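Antitoxin RelF (Mycobacterium tuberculosis, PDB 3G5O) neutralises the RNase toxin RelG by binding it and, together with that toxin, binds DNA and represses its own promoter. Local coordinates at the interface of chains A and B and the interface of chains A and C. Numbering follows the deposited sequence. Chains: chain A/B, Uncharacterized protein Rv2865; chain C, Uncharacterized protein Rv2866.

Two different jobs of chain A are separated in space: the C-alpha centres of contact 1 and contact 2 lie about 33 Å apart, and the two share no residue. Contact 1 joins antitoxin to antitoxin through helix 49-62 of both chains and strands 33-38 and 41-48 of chain B. Contact 2 joins antitoxin to toxin through strand 83-84 and helix 86-93 of chain A and strand 19-23 of chain C. Helix 67-80 lies between them in the sequence of chain A. One antitoxin chain can thus hold its twin and a toxin at once, consistent with the 2:2 heterotetramer.

Contact 1: the interface of chains A and B. Residues chain A 52, 56, 59; chain B 33, 47, 52, 55.
A:Trp52 holds CG anti to its backbone N (chi1 179°), which carries the indole across to chain B, while B:Leu55 sets CG anti to its carbonyl carbon (chi1 -62°), and chi2 then swings CD1 toward that ring. This is part of the two-fold homodimer interface of a Phd/YefM-family antitoxin, made where helix 49-62 of chain A meets helix 49-62 and strands 33-38 and 41-48 of chain B. The side chains of A:Trp52 and B:Leu55 cross at about a right angle, and the benzo tip of the indole bears the contact: CH2 of A:Trp52 is 3.3 Å from CD1 of B:Leu55. B:Val47 lies on the opposite side of the ring plane, its CG1 3.8 Å from CH2 of A:Trp52. CG1 of B:Val47 lies over one face of the tip, whereas CD1 of B:Leu55 comes obliquely at the rim from the other side. B:Gln33 approaches from the same side as B:Val47, with its amide plane turned 49° from the indole; OE1 of B:Gln33 is 3.6 Å from CZ2 of A:Trp52, a packing contact, since the indole NE1 is 4.0 Å from OE1. Within chain A, the amide NE2 of A:Gln56 sits 3.2 Å above the indole plane of A:Trp52, toward the rim and on the same side as B:Leu55. The two symmetry-related tryptophans meet rim to rim, CZ3 of A:Trp52 being 4.1 Å from CZ3 of B:Trp52. Further along the helices, CD1 of A:Leu59 comes within 4.1 Å of CD2 of B:Leu55.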
ATOM      1  N   TRP A  52     -10.973   3.362   1.667  1.00 18.30           N
ATOM      2  CA  TRP A  52     -10.378   2.491   0.663  1.00 20.01           C
ATOM      3  C   TRP A  52      -9.465   3.312  -0.277  1.00 20.36           C
ATOM      4  O   TRP A  52      -8.334   2.925  -0.534  1.00 21.19           O
ATOM      5  CB  TRP A  52     -11.470   1.788  -0.144  1.00 20.13           C
ATOM      6  CG  TRP A  52     -10.904   0.890  -1.207  1.00 21.89           C
ATOM      7  CD1 TRP A  52     -10.803   1.145  -2.558  1.00 21.94           C
ATOM      8  CD2 TRP A  52     -10.320  -0.378  -0.985  1.00 19.23           C
ATOM      9  NE1 TRP A  52     -10.201   0.075  -3.187  1.00 23.22           N
ATOM     10  CE2 TRP A  52      -9.915  -0.880  -2.247  1.00 22.00           C
ATOM     11  CE3 TRP A  52     -10.111  -1.157   0.164  1.00 22.35           C
ATOM     12  CZ2 TRP A  52      -9.296  -2.134  -2.396  1.00 23.99           C
ATOM     13  CZ3 TRP A  52      -9.514  -2.440   0.012  1.00 24.69           C
ATOM     14  CH2 TRP A  52      -9.120  -2.900  -1.276  1.00 24.65           C
ATOM     15  N   GLN A  56      -5.397   2.973  -0.897  1.00 18.23           N
ATOM     16  CA  GLN A  56      -4.821   2.862  -2.246  1.00 18.03           C
ATOM     17  C   GLN A  56      -3.783   3.959  -2.524  1.00 17.63           C
ATOM     18  O   GLN A  56      -2.753   3.688  -3.105  1.00 17.02           O
ATOM     19  CB  GLN A  56      -5.909   2.914  -3.347  1.00 18.37           C
ATOM     20  CG  GLN A  56      -6.954   1.728  -3.275  1.00 21.76           C
ATOM     21  CD  GLN A  56      -6.248   0.378  -3.148  1.00 26.71           C
ATOM     22  OE1 GLN A  56      -5.355   0.062  -3.926  1.00 30.51           O
ATOM     23  NE2 GLN A  56      -6.609  -0.388  -2.143  1.00 34.93           N
ATOM     24  N   LEU A  59      -0.581   3.315  -0.430  1.00 16.57           N
ATOM     25  CA  LEU A  59       0.169   2.267  -1.137  1.00 17.89           C
ATOM     26  C   LEU A  59       0.945   2.846  -2.311  1.00 17.60           C
ATOM     27  O   LEU A  59       2.149   2.590  -2.461  1.00 17.94           O
ATOM     28  CB  LEU A  59      -0.764   1.181  -1.663  1.00 17.90           C
ATOM     29  CG  LEU A  59      -1.335   0.162  -0.685  1.00 22.80           C
ATOM     30  CD1 LEU A  59      -2.444  -0.498  -1.464  1.00 25.57           C
ATOM     31  CD2 LEU A  59      -0.273  -0.864  -0.268  1.00 23.84           C
TER
ATOM     32  N   GLN B  33     -13.438  -6.925  -5.574  1.00 26.77           N
ATOM     33  CA  GLN B  33     -13.888  -5.924  -4.645  1.00 26.45           C
ATOM     34  C   GLN B  33     -15.244  -5.459  -5.090  1.00 24.75           C
ATOM     35  O   GLN B  33     -15.541  -5.439  -6.298  1.00 23.45           O
ATOM     36  CB  GLN B  33     -12.926  -4.741  -4.620  1.00 27.10           C
ATOM     37  CG  GLN B  33     -11.477  -5.166  -4.486  1.00 33.30           C
ATOM     38  CD  GLN B  33     -10.541  -4.303  -5.306  1.00 41.52           C
ATOM     39  OE1 GLN B  33     -10.819  -3.117  -5.549  1.00 43.76           O
ATOM     40  NE2 GLN B  33      -9.420  -4.886  -5.731  1.00 42.04           N
ATOM     41  N   VAL B  47     -14.169  -6.480   0.630  1.00 21.14           N
ATOM     42  CA  VAL B  47     -13.189  -7.388   0.020  1.00 20.54           C
ATOM     43  C   VAL B  47     -13.046  -8.635   0.872  1.00 19.70           C
ATOM     44  O   VAL B  47     -13.433  -8.653   2.026  1.00 19.47           O
ATOM     45  CB  VAL B  47     -11.766  -6.730  -0.118  1.00 22.22           C
ATOM     46  CG1 VAL B  47     -11.833  -5.525  -1.029  1.00 22.47           C
ATOM     47  CG2 VAL B  47     -11.205  -6.336   1.245  1.00 20.72           C
ATOM     48  N   TRP B  52      -7.681  -8.528   2.123  1.00 19.11           N
ATOM     49  CA  TRP B  52      -7.371  -7.490   3.091  1.00 19.44           C
ATOM     50  C   TRP B  52      -5.986  -7.750   3.692  1.00 20.27           C
ATOM     51  O   TRP B  52      -5.190  -6.814   3.836  1.00 19.16           O
ATOM     52  CB  TRP B  52      -8.405  -7.451   4.193  1.00 18.95           C
ATOM     53  CG  TRP B  52      -8.190  -6.369   5.169  1.00 21.41           C
ATOM     54  CD1 TRP B  52      -7.718  -6.497   6.453  1.00 23.35           C
ATOM     55  CD2 TRP B  52      -8.445  -4.976   4.971  1.00 20.34           C
ATOM     56  NE1 TRP B  52      -7.679  -5.272   7.058  1.00 23.33           N
ATOM     57  CE2 TRP B  52      -8.120  -4.320   6.181  1.00 21.51           C
ATOM     58  CE3 TRP B  52      -8.925  -4.219   3.891  1.00 21.29           C
ATOM     59  CZ2 TRP B  52      -8.219  -2.937   6.334  1.00 24.99           C
ATOM     60  CZ3 TRP B  52      -9.040  -2.843   4.045  1.00 21.79           C
ATOM     61  CH2 TRP B  52      -8.693  -2.215   5.259  1.00 22.97           C
ATOM     62  N   LEU B  55      -3.338  -6.731   1.335  1.00 18.42           N
ATOM     63  CA  LEU B  55      -3.104  -5.291   1.378  0.50 17.84           C
ATOM     64  C   LEU B  55      -2.324  -4.897   2.633  1.00 18.04           C
ATOM     65  O   LEU B  55      -1.370  -4.138   2.524  1.00 17.98           O
ATOM     66  CB  LEU B  55      -4.403  -4.523   1.239  0.50 18.00           C
ATOM     67  CG  LEU B  55      -5.029  -4.828  -0.123  0.50 16.87           C
ATOM     68  CD1 LEU B  55      -6.504  -4.477  -0.082  0.50 21.55           C
ATOM     69  CD2 LEU B  55      -4.322  -4.156  -1.300  0.50 18.50           C
TER

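Contact 2: the interface of chains A and C. Residues chain A 82-85, 88; chain C 20-23.
C:Arg21 folds over the backbone of A:Tyr84 and A:Gly85 and reaches the side chain of A:Thr83, at an edge where antitoxin strand 83-84 pairs antiparallel with strand 19-23 of the RelE-family toxin. Its CB lies beside CB of A:Thr83 and the carbonyl oxygen of A:Tyr84. Bends at chi2 (-75°) and chi3 (-67°) then fold the chain back, bringing CD alongside O of A:Tyr84 and CA of A:Gly85. NE of C:Arg21 donates to the hydroxyl OG1 of A:Thr83 at 3.1 Å. At CZ, one face of the guanidinium is covered by the peptide joining A:Tyr84 to A:Gly85, with C of A:Tyr84 over its centre. NH2 of C:Arg21 donates to the same OG1 of A:Thr83 at 3.2 Å, completing a side-on grip in which two nitrogens hold one oxygen lying in the guanidinium plane. NH1 of C:Arg21 is 2.9 Å from O of water 1, which also lies in that plane. The water also lies 3.1 Å from OE1 of A:Glu88 and so links the two charged groups, whose direct salt bridge is long, NH1 of C:Arg21 to OE1 of A:Glu88 being 4.0 Å. The carboxylate is positioned from within its own chain: N of A:Gly85 donates to OE1 of A:Glu88 at 2.8 Å, nearly straight but from above the carboxylate plane, resembling a capping bond at the start of helix 86-93. Along the paired strands, N of A:Tyr84 donates to the carbonyl O of C:Phe22 at 2.7 Å, and N of C:Phe22 returns a bond to O of A:Tyr84. Sheet pairing and arginine together fasten the antitoxin's C-terminal part to RelG, contributing to the binding that neutralises the toxin.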
ATOM      1  N   ARG A  82      10.009  28.703   1.484  1.00 19.96           N
ATOM      2  CA  ARG A  82      10.427  28.491   0.072  1.00 20.66           C
ATOM      3  C   ARG A  82       9.231  27.868  -0.703  1.00 20.40           C
ATOM      4  O   ARG A  82       9.207  26.663  -0.975  1.00 19.64           O
ATOM      5  CB  ARG A  82      11.663  27.588  -0.036  1.00 21.08           C
ATOM      6  CG  ARG A  82      12.946  28.177   0.590  1.00 22.57           C
ATOM      7  CD  ARG A  82      14.181  27.315   0.233  1.00 23.44           C
ATOM      8  NE  ARG A  82      14.149  26.029   0.947  1.00 26.64           N
ATOM      9  CZ  ARG A  82      14.790  25.805   2.096  1.00 31.78           C
ATOM     10  NH1 ARG A  82      15.504  26.790   2.662  1.00 29.80           N
ATOM     11  NH2 ARG A  82      14.721  24.615   2.683  1.00 27.24           N
ATOM     12  N   THR A  83       8.237  28.694  -0.986  1.00 19.31           N
ATOM     13  CA  THR A  83       7.051  28.289  -1.735  1.00 20.64           C
ATOM     14  C   THR A  83       6.702  29.399  -2.703  1.00 21.12           C
ATOM     15  O   THR A  83       7.179  30.546  -2.550  1.00 20.93           O
ATOM     16  CB  THR A  83       5.833  28.037  -0.829  1.00 20.72           C
ATOM     17  OG1 THR A  83       5.513  29.273  -0.175  1.00 20.57           O
ATOM     18  CG2 THR A  83       6.117  26.948   0.233  1.00 19.62           C
ATOM     19  N   TYR A  84       5.885  29.047  -3.698  1.00 20.98           N
ATOM     20  CA  TYR A  84       5.521  29.915  -4.821  1.00 21.35           C
ATOM     21  C   TYR A  84       4.013  29.853  -5.016  1.00 21.67           C
ATOM     22  O   TYR A  84       3.407  28.766  -4.917  1.00 20.84           O
ATOM     23  CB  TYR A  84       6.230  29.445  -6.122  1.00 21.82           C
ATOM     24  CG  TYR A  84       7.745  29.552  -5.984  1.00 24.86           C
ATOM     25  CD1 TYR A  84       8.419  30.702  -6.403  1.00 27.03           C
ATOM     26  CD2 TYR A  84       8.471  28.539  -5.359  1.00 25.78           C
ATOM     27  CE1 TYR A  84       9.800  30.818  -6.225  1.00 30.80           C
ATOM     28  CE2 TYR A  84       9.839  28.613  -5.206  1.00 28.50           C
ATOM     29  CZ  TYR A  84      10.506  29.759  -5.626  1.00 30.87           C
ATOM     30  OH  TYR A  84      11.869  29.842  -5.420  1.00 31.56           O
ATOM     31  N   GLY A  85       3.408  30.993  -5.327  1.00 19.94           N
ATOM     32  CA  GLY A  85       1.944  31.026  -5.546  1.00 20.67           C
ATOM     33  C   GLY A  85       1.565  31.109  -7.019  1.00 21.06           C
ATOM     34  O   GLY A  85       2.423  31.066  -7.894  1.00 19.23           O
ATOM     35  N   GLU A  88       3.347  33.637  -9.668  1.00 25.71           N
ATOM     36  CA  GLU A  88       4.707  33.252  -9.932  1.00 25.90           C
ATOM     37  C   GLU A  88       4.822  31.986 -10.774  1.00 25.01           C
ATOM     38  O   GLU A  88       5.649  31.916 -11.693  1.00 24.48           O
ATOM     39  CB  GLU A  88       5.485  33.038  -8.628  1.00 27.33           C
ATOM     40  CG  GLU A  88       5.589  34.278  -7.750  1.00 30.40           C
ATOM     41  CD  GLU A  88       5.749  33.892  -6.286  1.00 33.43           C
ATOM     42  OE1 GLU A  88       4.769  33.461  -5.630  1.00 31.57           O
ATOM     43  OE2 GLU A  88       6.889  33.987  -5.795  1.00 39.98           O
TER
ATOM     44  N   VAL C  20      -3.292  28.313  -2.815  1.00 20.57           N
ATOM     45  CA  VAL C  20      -2.393  27.184  -3.194  1.00 20.31           C
ATOM     46  C   VAL C  20      -0.936  27.635  -3.468  1.00 20.03           C
ATOM     47  O   VAL C  20      -0.680  28.599  -4.184  1.00 19.82           O
ATOM     48  CB  VAL C  20      -2.977  26.406  -4.405  1.00 19.07           C
ATOM     49  CG1 VAL C  20      -2.073  25.245  -4.809  1.00 19.09           C
ATOM     50  CG2 VAL C  20      -4.377  25.879  -4.039  1.00 21.65           C
ATOM     51  N   ARG C  21       0.005  26.909  -2.888  1.00 19.81           N
ATOM     52  CA  ARG C  21       1.419  27.209  -3.007  1.00 20.84           C
ATOM     53  C   ARG C  21       2.157  25.931  -3.429  1.00 20.39           C
ATOM     54  O   ARG C  21       1.763  24.806  -3.014  1.00 20.22           O
ATOM     55  CB  ARG C  21       1.987  27.622  -1.641  1.00 20.99           C
ATOM     56  CG  ARG C  21       1.220  28.787  -0.955  1.00 23.42           C
ATOM     57  CD  ARG C  21       1.527  30.104  -1.603  1.00 23.99           C
ATOM     58  NE  ARG C  21       2.930  30.533  -1.408  1.00 23.60           N
ATOM     59  CZ  ARG C  21       3.392  31.720  -1.811  1.00 20.04           C
ATOM     60  NH1 ARG C  21       2.588  32.572  -2.445  1.00 19.87           N
ATOM     61  NH2 ARG C  21       4.653  32.038  -1.595  1.00 22.02           N
ATOM     62  N   PHE C  22       3.214  26.101  -4.225  1.00 18.27           N
ATOM     63  CA  PHE C  22       4.129  25.019  -4.519  1.00 17.37           C
ATOM     64  C   PHE C  22       5.421  25.224  -3.759  1.00 18.06           C
ATOM     65  O   PHE C  22       5.981  26.322  -3.834  1.00 17.92           O
ATOM     66  CB  PHE C  22       4.474  25.009  -6.043  1.00 17.29           C
ATOM     67  CG  PHE C  22       3.407  24.375  -6.905  1.00 17.35           C
ATOM     68  CD1 PHE C  22       3.547  23.062  -7.329  1.00 18.23           C
ATOM     69  CD2 PHE C  22       2.228  25.074  -7.221  1.00 18.92           C
ATOM     70  CE1 PHE C  22       2.575  22.468  -8.147  1.00 19.02           C
ATOM     71  CE2 PHE C  22       1.207  24.492  -8.030  1.00 19.78           C
ATOM     72  CZ  PHE C  22       1.406  23.173  -8.517  1.00 18.62           C
ATOM     73  N   THR C  23       5.906  24.182  -3.055  1.00 18.21           N
ATOM     74  CA  THR C  23       7.269  24.164  -2.514  1.00 18.65           C
ATOM     75  C   THR C  23       8.300  24.164  -3.618  1.00 19.41           C
ATOM     76  O   THR C  23       8.024  23.724  -4.746  1.00 19.52           O
ATOM     77  CB  THR C  23       7.560  22.932  -1.617  1.00 19.65           C
ATOM     78  OG1 THR C  23       7.356  21.741  -2.402  1.00 18.16           O
ATOM     79  CG2 THR C  23       6.643  22.928  -0.369  1.00 17.08           C
TER
HETATM   80  O   HOH W   1       3.994  35.065  -3.082  1.00 33.31           O